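Local atomic coordinates of colicin-B (Escherichia coli, PDB entry 1RH1), a protein that kills Escherichia coli and closely related bacteria by forming channels that depolarise the cytoplasmic membrane and dissipate the energy of the cell. Residues 375-379 and 380-384. Numbering follows the deposited sequence.
Sequences KLMAN and PSLKI
P380 joins N379 at the point where two type I beta turns meet, the first running from L376 to N379 and the second from N379 to L382. The first is closed by the amide N of N379 on the carbonyl O of L376, 3.0 Å away. In the second, P380 takes the place just after the opening residue, where its ring restricts phi and there is no N-H to be satisfied. Next comes S381, the third residue of the turn, whose hydroxyl lies near the end of the N379 side chain. L382 then closes the turn: its N reaches the O of N379 at 3.1 Å, with a moderately bent N-H...O angle of 146°. The side chain of L382 points back at the first turn. With CG of L382 anti to the backbone N (chi1 -152°), CD1 of L382 lies 3.7 Å from CE of M377 and 3.8 Å from SD of M377, the bent methionine crossing the leucine at a slant. CD1 of L382 also sits, more loosely, 4.2 Å from CG of L376. K383 instead reaches back along the turn, its chain extended as far as CE, and its NZ, 2.8 Å from the O of P380, lies in the carbonyl plane on a lone pair. All this lies in the pore-forming domain, on the way from helix 366-376 to helix 386-398. Helix 500-510 meets L376 through V502 and N506, and N379 and S381 through I510, while M377 rests on V488, L382 on F484 and V487, and I384 on F484, all of helix 479-495.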
loop_
_atom_site.group_PDB
_atom_site.type_symbol
_atom_site.label_atom_id
_atom_site.label_comp_id
_atom_site.label_asym_id
_atom_site.label_seq_id
_atom_site.Cartn_x
_atom_site.Cartn_y
_atom_site.Cartn_z
ATOM N N LYS A 375 -23.743 1.389 37.242
ATOM C CA LYS A 375 -24.947 0.593 37.066
ATOM C C LYS A 375 -24.685 -0.837 37.536
ATOM O O LYS A 375 -25.553 -1.485 38.126
ATOM C CB LYS A 375 -25.313 0.635 35.582
ATOM C CG LYS A 375 -26.484 -0.221 35.127
ATOM C CD LYS A 375 -26.541 -0.390 33.604
ATOM C CE LYS A 375 -26.682 0.886 32.770
ATOM N NZ LYS A 375 -27.254 0.595 31.459
ATOM N N LEU A 376 -23.467 -1.333 37.285
ATOM C CA LEU A 376 -23.100 -2.685 37.641
ATOM C C LEU A 376 -22.937 -2.816 39.132
ATOM O O LEU A 376 -23.521 -3.683 39.774
ATOM C CB LEU A 376 -21.811 -3.043 36.953
ATOM C CG LEU A 376 -21.145 -4.314 37.377
ATOM C CD1 LEU A 376 -22.031 -5.509 37.116
ATOM C CD2 LEU A 376 -19.851 -4.410 36.626
ATOM N N MET A 377 -22.117 -1.910 39.656
ATOM C CA MET A 377 -21.774 -1.858 41.061
ATOM C C MET A 377 -22.947 -1.401 41.906
ATOM O O MET A 377 -22.866 -1.375 43.136
ATOM C CB MET A 377 -20.600 -0.921 41.226
ATOM C CG MET A 377 -19.282 -1.569 41.621
ATOM S SD MET A 377 -18.664 -2.907 40.582
ATOM C CE MET A 377 -17.905 -3.742 41.941
ATOM N N ALA A 378 -24.049 -1.031 41.245
ATOM C CA ALA A 378 -25.278 -0.667 41.919
ATOM C C ALA A 378 -26.102 -1.896 42.227
ATOM O O ALA A 378 -26.908 -1.864 43.158
ATOM C CB ALA A 378 -26.137 0.243 41.058
ATOM N N ASN A 379 -25.916 -2.970 41.444
ATOM C CA ASN A 379 -26.603 -4.240 41.632
ATOM C C ASN A 379 -26.262 -4.721 43.041
ATOM O O ASN A 379 -25.104 -5.008 43.357
ATOM C CB ASN A 379 -26.122 -5.250 40.564
ATOM C CG ASN A 379 -26.926 -6.548 40.427
ATOM O OD1 ASN A 379 -26.855 -7.243 39.413
ATOM N ND2 ASN A 379 -27.730 -6.955 41.404
ATOM N N PRO A 380 -27.238 -4.747 43.947
ATOM C CA PRO A 380 -27.057 -5.157 45.329
ATOM C C PRO A 380 -26.707 -6.625 45.547
ATOM O O PRO A 380 -26.224 -6.971 46.624
ATOM C CB PRO A 380 -28.346 -4.745 45.984
ATOM C CG PRO A 380 -29.346 -4.977 44.890
ATOM C CD PRO A 380 -28.621 -4.384 43.689
ATOM N N SER A 381 -26.948 -7.523 44.581
ATOM C CA SER A 381 -26.494 -8.894 44.717
ATOM C C SER A 381 -25.081 -9.088 44.142
ATOM O O SER A 381 -24.665 -10.220 43.871
ATOM C CB SER A 381 -27.501 -9.804 44.029
ATOM O OG SER A 381 -27.474 -9.684 42.622
ATOM N N LEU A 382 -24.356 -7.960 43.940
ATOM C CA LEU A 382 -22.945 -7.891 43.532
ATOM C C LEU A 382 -22.136 -7.271 44.688
ATOM O O LEU A 382 -21.754 -6.085 44.672
ATOM C CB LEU A 382 -22.756 -7.020 42.269
ATOM C CG LEU A 382 -21.587 -7.250 41.264
ATOM C CD1 LEU A 382 -20.683 -6.044 41.216
ATOM C CD2 LEU A 382 -20.802 -8.478 41.642
ATOM N N LYS A 383 -21.899 -8.157 45.689
ATOM C CA LYS A 383 -21.202 -7.877 46.938
ATOM C C LYS A 383 -20.114 -8.886 47.306
ATOM O O LYS A 383 -20.184 -10.044 46.884
ATOM C CB LYS A 383 -22.220 -7.821 48.067
ATOM C CG LYS A 383 -23.129 -6.583 48.057
ATOM C CD LYS A 383 -23.986 -6.576 49.324
ATOM C CE LYS A 383 -24.746 -5.259 49.553
ATOM N NZ LYS A 383 -25.842 -5.034 48.622
ATOM N N ILE A 384 -19.081 -8.425 48.057
ATOM C CA ILE A 384 -17.956 -9.211 48.619
ATOM C C ILE A 384 -17.827 -9.085 50.147
ATOM O O ILE A 384 -18.013 -7.993 50.714
ATOM C CB ILE A 384 -16.479 -8.846 48.168
ATOM C CG1 ILE A 384 -16.239 -7.345 48.115
ATOM C CG2 ILE A 384 -16.172 -9.560 46.902
ATOM C CD1 ILE A 384 -16.974 -6.394 47.158
#